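Local coordinates for phosphodiesterase (Trypanosoma brucei brucei, PDB 5H2Q), which belongs to the cyclic nucleotide phosphodiesterase family, all-helical HD-type proteins, and here holds a zinc and a magnesium ion beside a bound ligand, at residues D45-I50 against N89-V94; K81-P86 against D129-G134. All coordinates share one frame; numbering follows the deposited sequence. Where two conformers were deposited one is given.

Contact 1: D45-I50 against N89-V94; sequences DVAAAI and NFYHVV. With ZN (zinc ion), chain C.
A47 presents its single methyl group to three side chains of the neighbouring helix, those of F90, Y91 and V94, and this small apolar cluster carries most of the contact. The methyl lies 3.7 Å from Y91 CD1, with CE1 equally close, and 3.8 Å from F90 CD2; both rings are met obliquely. The Y91 ring starts from a bond that does not aim at helix 43-58, but its far end comes nearer, and its aromatic carbons reach A47 while R37 makes a cation-pi contact with the Y91 ring. F90 has CG anti to the backbone N (chi1 -170°), which carries its ring across to A48. There CE2 comes 3.5 Å from A48 N, the amide lying at the ring edge near its plane, and 4.0 Å from A48 CB. V94 CG2 packs over one face of the F90 ring, offset toward the rim, while V94 CG1 lies 3.5 Å from the carbonyl oxygen of A47 and 4.0 Å from I50 CG2. The I50 and V94 side chains cross at about a right angle.

The motif is close packing of two nearly parallel helices in an all-helical phosphodiesterase fold: segments 45-50 and 90-94 run 21° apart in direction, and their axes approach to 9.8 Å, with an alanine where the backbones are nearest. I75 and R79 of helix 68-80 touch both A48 and F90, adding a third helix to the packing.

Within segment 89-94, side-chain hydrogen bonds gather at the start of helix 90-105. N89 is its N-cap, and OD1 accepts weak bonds from the amides of Y91 and H92, while ND2 donates to V85 O. From the same first turn H92 extends toward the metal site, where NE2 binds the zinc ion at 2.1 Å.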
loop_
_atom_site.group_PDB
_atom_site.type_symbol
_atom_site.label_atom_id
_atom_site.label_comp_id
_atom_site.label_asym_id
_atom_site.label_seq_id
_atom_site.Cartn_x
_atom_site.Cartn_y
_atom_site.Cartn_z
ATOM N N ASP A 45 11.086 -13.854 -4.469
ATOM C CA ASP A 45 11.619 -13.558 -5.801
ATOM C C ASP A 45 10.452 -13.293 -6.785
ATOM O O ASP A 45 10.520 -12.335 -7.542
ATOM C CB ASP A 45 12.488 -14.720 -6.306
ATOM C CG ASP A 45 13.826 -14.842 -5.605
ATOM O OD1 ASP A 45 14.285 -13.836 -5.016
ATOM O OD2 ASP A 45 14.454 -15.915 -5.716
ATOM N N VAL A 46 9.383 -14.125 -6.747
ATOM C CA VAL A 46 8.180 -13.969 -7.588
ATOM C C VAL A 46 7.495 -12.620 -7.259
ATOM O O VAL A 46 7.120 -11.917 -8.192
ATOM C CB VAL A 46 7.236 -15.183 -7.435
ATOM C CG1 VAL A 46 5.808 -14.885 -7.907
ATOM C CG2 VAL A 46 7.817 -16.404 -8.165
ATOM N N ALA A 47 7.359 -12.262 -5.937
ATOM C CA ALA A 47 6.789 -10.984 -5.480
ATOM C C ALA A 47 7.575 -9.819 -6.093
ATOM O O ALA A 47 6.959 -8.942 -6.694
ATOM C CB ALA A 47 6.776 -10.896 -3.959
ATOM N N ALA A 48 8.929 -9.854 -6.008
ATOM C CA ALA A 48 9.779 -8.813 -6.604
ATOM C C ALA A 48 9.624 -8.799 -8.138
ATOM O O ALA A 48 9.517 -7.722 -8.727
ATOM C CB ALA A 48 11.239 -9.019 -6.203
ATOM N N ALA A 49 9.591 -9.985 -8.787
ATOM C CA ALA A 49 9.401 -10.027 -10.252
ATOM C C ALA A 49 8.017 -9.471 -10.674
ATOM O O ALA A 49 7.910 -8.878 -11.750
ATOM C CB ALA A 49 9.578 -11.448 -10.773
ATOM N N ILE A 50 6.967 -9.639 -9.830
ATOM C CA ILE A 50 5.647 -9.096 -10.176
ATOM C C ILE A 50 5.744 -7.595 -10.265
ATOM O O ILE A 50 5.328 -7.036 -11.257
ATOM C CB ILE A 50 4.527 -9.553 -9.196
ATOM C CG1 ILE A 50 4.180 -11.016 -9.448
ATOM C CG2 ILE A 50 3.228 -8.686 -9.356
ATOM C CD1 ILE A 50 3.553 -11.691 -8.255
ATOM N N ASN A 89 4.300 -7.395 5.397
ATOM C CA ASN A 89 5.515 -7.940 4.814
ATOM C C ASN A 89 5.589 -7.471 3.350
ATOM O O ASN A 89 4.749 -6.682 2.899
ATOM C CB ASN A 89 5.497 -9.468 4.935
ATOM C CG ASN A 89 4.211 -10.034 4.399
ATOM O OD1 ASN A 89 3.709 -9.613 3.333
ATOM N ND2 ASN A 89 3.591 -10.908 5.161
ATOM N N PHE A 90 6.643 -7.875 2.631
ATOM C CA PHE A 90 6.825 -7.454 1.233
ATOM C C PHE A 90 5.594 -7.753 0.336
ATOM O O PHE A 90 5.311 -6.976 -0.580
ATOM C CB PHE A 90 8.071 -8.119 0.649
ATOM C CG PHE A 90 8.500 -7.599 -0.701
ATOM C CD1 PHE A 90 8.734 -6.238 -0.901
ATOM C CD2 PHE A 90 8.685 -8.466 -1.773
ATOM C CE1 PHE A 90 9.163 -5.753 -2.147
ATOM C CE2 PHE A 90 9.119 -7.991 -3.007
ATOM C CZ PHE A 90 9.343 -6.633 -3.198
ATOM N N TYR A 91 4.855 -8.851 0.606
ATOM C CA TYR A 91 3.686 -9.191 -0.243
ATOM C C TYR A 91 2.588 -8.110 -0.166
ATOM O O TYR A 91 1.905 -7.872 -1.154
ATOM C CB TYR A 91 3.116 -10.564 0.152
ATOM C CG TYR A 91 4.185 -11.635 0.138
ATOM C CD1 TYR A 91 4.764 -12.056 -1.056
ATOM C CD2 TYR A 91 4.693 -12.153 1.328
ATOM C CE1 TYR A 91 5.785 -13.014 -1.067
ATOM C CE2 TYR A 91 5.737 -13.075 1.331
ATOM C CZ TYR A 91 6.260 -13.527 0.131
ATOM O OH TYR A 91 7.252 -14.486 0.143
ATOM N N HIS A 92 2.406 -7.462 1.011
ATOM C CA HIS A 92 1.417 -6.397 1.140
ATOM C C HIS A 92 1.727 -5.244 0.189
ATOM O O HIS A 92 0.825 -4.754 -0.493
ATOM C CB HIS A 92 1.362 -5.870 2.590
ATOM C CG HIS A 92 0.627 -4.574 2.712
ATOM N ND1 HIS A 92 -0.720 -4.475 2.422
ATOM C CD2 HIS A 92 1.086 -3.360 3.106
ATOM C CE1 HIS A 92 -1.054 -3.218 2.693
ATOM N NE2 HIS A 92 0.020 -2.493 3.048
ATOM N N VAL A 93 3.005 -4.776 0.160
ATOM C CA VAL A 93 3.323 -3.627 -0.707
ATOM C C VAL A 93 3.280 -4.006 -2.188
ATOM O O VAL A 93 2.860 -3.201 -3.027
ATOM C CB VAL A 93 4.620 -2.895 -0.295
ATOM C CG1 VAL A 93 4.502 -2.389 1.147
ATOM C CG2 VAL A 93 5.865 -3.775 -0.478
ATOM N N VAL A 94 3.672 -5.235 -2.526
ATOM C CA VAL A 94 3.545 -5.670 -3.929
ATOM C C VAL A 94 2.062 -5.695 -4.314
ATOM O O VAL A 94 1.687 -5.255 -5.402
ATOM C CB VAL A 94 4.264 -7.025 -4.193
ATOM C CG1 VAL A 94 3.972 -7.540 -5.621
ATOM C CG2 VAL A 94 5.761 -6.848 -3.997
HETATM ZN ZN ZN C . 0.082 -0.546 3.909
HETATM O O HOH W 1 -0.030 1.292 5.259
HETATM O O HOH W 2 -1.179 -1.248 5.559
#

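Contact 2: K81-P86 against D129-G134; sequences KYRNVP and DLDHMG. With ZN (zinc ion), chain C; MG (magnesium ion), chain D.
R83 and D131 form the salt bridge that ties two inter-helix loops together, one of them containing a type II beta turn from D129 to H132. D129 and H128, directly before it, are the adjacent aspartate and histidine of the HD-type metal site. The arginine chain is extended from CG to NE and lies alongside D131, pointing the same way. R83 NE donates to D131 OD1 at 2.7 Å, nearly straight (167°) and in the guanidinium plane; it meets OD1 on the syn side but 32° out of the carboxylate plane, the two planar groups being turned 49° apart. NH2 adds a weak bond to that oxygen, and H163 binds OD2, so both carboxylate oxygens are engaged.

Other hydrogen bonds involve the backbone. D131 N donates weakly to K81 O, and one water accepts from R83 N while donating to H132 O. From a side chain, the Y82 hydroxyl holds two main-chain groups: it bonds to L126 O and accepts from D129 N at 3.3 Å, linking the end of helix 115-127 to the turn.

In the apolar packing, L130 CD2 comes 3.4 Å from Y82 CE2, the two side chains crossing at about a right angle, and also touches K81 CB. Farther along, the V85 CG1 methyl rests against backbone, 3.6 Å from the carbonyl oxygen of M133.

Metal binding falls to D129, whose carboxylate bridges the two ions: OD2 binds zinc, joined there by H92, H128 and D242, and OD1 binds magnesium. H132, whose ring stacks with H88, accepts through ND1 a 2.9 Å bond from G134 N, which lies near the plane of the imidazole.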
loop_
_atom_site.group_PDB
_atom_site.type_symbol
_atom_site.label_atom_id
_atom_site.label_comp_id
_atom_site.label_asym_id
_atom_site.label_seq_id
_atom_site.Cartn_x
_atom_site.Cartn_y
_atom_site.Cartn_z
ATOM N N LYS A 81 14.147 -4.334 3.350
ATOM C CA LYS A 81 13.625 -3.581 4.492
ATOM C C LYS A 81 12.245 -4.038 4.954
ATOM O O LYS A 81 11.691 -3.432 5.882
ATOM C CB LYS A 81 13.649 -2.064 4.192
ATOM C CG LYS A 81 15.062 -1.562 3.949
ATOM C CD LYS A 81 15.394 -0.333 4.754
ATOM C CE LYS A 81 16.836 -0.353 5.208
ATOM N NZ LYS A 81 16.950 -0.638 6.661
ATOM N N TYR A 82 11.685 -5.107 4.324
ATOM C CA TYR A 82 10.419 -5.680 4.775
ATOM C C TYR A 82 10.688 -6.870 5.661
ATOM O O TYR A 82 11.622 -7.651 5.425
ATOM C CB TYR A 82 9.442 -5.962 3.625
ATOM C CG TYR A 82 8.844 -4.652 3.125
ATOM C CD1 TYR A 82 7.768 -4.062 3.780
ATOM C CD2 TYR A 82 9.371 -4.002 2.016
ATOM C CE1 TYR A 82 7.252 -2.835 3.363
ATOM C CE2 TYR A 82 8.875 -2.769 1.595
ATOM C CZ TYR A 82 7.799 -2.196 2.262
ATOM O OH TYR A 82 7.295 -0.968 1.874
ATOM N N ARG A 83 9.942 -6.954 6.726
ATOM C CA ARG A 83 10.202 -7.976 7.739
ATOM C C ARG A 83 9.279 -9.178 7.615
ATOM O O ARG A 83 8.303 -9.145 6.865
ATOM C CB ARG A 83 10.145 -7.321 9.131
ATOM C CG ARG A 83 11.236 -6.278 9.286
ATOM C CD ARG A 83 11.178 -5.648 10.631
ATOM N NE ARG A 83 12.344 -4.807 10.891
ATOM C CZ ARG A 83 13.406 -5.170 11.604
ATOM N NH1 ARG A 83 13.460 -6.374 12.167
ATOM N NH2 ARG A 83 14.407 -4.325 11.784
ATOM N N ASN A 84 9.618 -10.262 8.334
ATOM C CA ASN A 84 8.854 -11.500 8.336
ATOM C C ASN A 84 7.739 -11.405 9.378
ATOM O O ASN A 84 7.816 -11.978 10.476
ATOM C CB ASN A 84 9.793 -12.710 8.567
ATOM C CG ASN A 84 9.122 -14.070 8.564
ATOM O OD1 ASN A 84 9.631 -15.048 9.143
ATOM N ND2 ASN A 84 7.955 -14.170 7.955
ATOM N N VAL A 85 6.717 -10.623 9.038
ATOM C CA VAL A 85 5.532 -10.427 9.853
ATOM C C VAL A 85 4.308 -10.974 9.088
ATOM O O VAL A 85 4.431 -11.179 7.871
ATOM C CB VAL A 85 5.366 -8.950 10.303
ATOM C CG1 VAL A 85 6.500 -8.528 11.248
ATOM C CG2 VAL A 85 5.292 -8.026 9.103
ATOM N N PRO A 86 3.151 -11.245 9.731
ATOM C CA PRO A 86 2.050 -11.901 8.994
ATOM C C PRO A 86 1.346 -11.054 7.928
ATOM O O PRO A 86 0.872 -11.600 6.928
ATOM C CB PRO A 86 1.070 -12.327 10.102
ATOM C CG PRO A 86 1.884 -12.299 11.380
ATOM C CD PRO A 86 2.841 -11.166 11.179
ATOM N N ASP A 129 5.346 1.085 3.493
ATOM C CA ASP A 129 5.364 0.436 4.798
ATOM C C ASP A 129 6.753 -0.063 5.168
ATOM O O ASP A 129 6.850 -0.968 5.994
ATOM C CB ASP A 129 4.326 -0.727 4.853
ATOM C CG ASP A 129 2.907 -0.274 5.157
ATOM O OD1 ASP A 129 2.742 0.627 6.009
ATOM O OD2 ASP A 129 1.952 -0.929 4.663
ATOM N N LEU A 130 7.829 0.558 4.639
ATOM C CA LEU A 130 9.187 0.060 4.914
ATOM C C LEU A 130 9.503 -0.147 6.403
ATOM O O LEU A 130 9.286 0.736 7.222
ATOM C CB LEU A 130 10.280 0.959 4.308
ATOM C CG LEU A 130 10.361 1.036 2.786
ATOM C CD1 LEU A 130 11.093 2.266 2.368
ATOM C CD2 LEU A 130 11.059 -0.210 2.168
ATOM N N ASP A 131 10.026 -1.324 6.733
ATOM C CA ASP A 131 10.460 -1.676 8.099
ATOM C C ASP A 131 9.332 -1.759 9.123
ATOM O O ASP A 131 9.588 -1.663 10.330
ATOM C CB ASP A 131 11.570 -0.709 8.573
ATOM C CG ASP A 131 12.376 -1.187 9.763
ATOM O OD1 ASP A 131 12.734 -2.366 9.789
ATOM O OD2 ASP A 131 12.616 -0.369 10.694
ATOM N N HIS A 132 8.092 -2.039 8.667
ATOM C CA HIS A 132 6.960 -2.277 9.576
ATOM C C HIS A 132 7.325 -3.526 10.390
ATOM O O HIS A 132 7.964 -4.433 9.858
ATOM C CB HIS A 132 5.677 -2.495 8.771
ATOM C CG HIS A 132 4.423 -2.155 9.520
ATOM N ND1 HIS A 132 3.944 -2.973 10.535
ATOM C CD2 HIS A 132 3.572 -1.109 9.358
ATOM C CE1 HIS A 132 2.844 -2.378 10.979
ATOM N NE2 HIS A 132 2.573 -1.266 10.281
ATOM N N MET A 133 6.958 -3.540 11.691
ATOM C CA MET A 133 7.269 -4.636 12.618
ATOM C C MET A 133 5.990 -5.354 13.052
ATOM O O MET A 133 6.028 -6.186 13.971
ATOM C CB MET A 133 7.991 -4.078 13.863
ATOM C CG MET A 133 9.400 -3.557 13.611
ATOM S SD MET A 133 9.902 -2.266 14.806
ATOM C CE MET A 133 9.599 -3.096 16.389
ATOM N N GLY A 134 4.878 -5.042 12.382
ATOM C CA GLY A 134 3.582 -5.625 12.691
ATOM C C GLY A 134 2.979 -5.014 13.942
ATOM O O GLY A 134 2.149 -5.636 14.607
HETATM ZN ZN ZN C . 0.082 -0.546 3.909
HETATM MG MG MG D . 1.236 1.772 6.850
HETATM O O HOH W 3 14.334 -3.790 8.109
HETATM O O HOH W 4 7.874 -5.129 7.262
HETATM O O HOH W 1 -0.030 1.292 5.259
HETATM O O HOH W 2 -1.179 -1.248 5.559
HETATM O O HOH W 5 2.437 2.312 8.505
HETATM O O HOH W 6 0.318 0.277 7.938
HETATM O O HOH W 7 -0.183 3.259 7.606
#

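Overall arrangement
Contact 1 is a buried helix-to-helix interface, whereas contact 2 joins two loops and is only partly buried, with R83 and M133 exposed. Their chemistry follows this difference: small apolar side chains and aromatic rings in contact 1, but a salt bridge, hydrogen bonds and ordered water in contact 2. Segment 81-86 leads from helix 68-80 toward helix 90-105, so the loop of contact 2 runs into a helix of contact 1. The two touch directly where Y82 packs on V93 and F90, and N89 on R83. They also share the zinc ion, with H92 supplied by contact 1 and D129 by contact 2, their centres being about 12 Å apart.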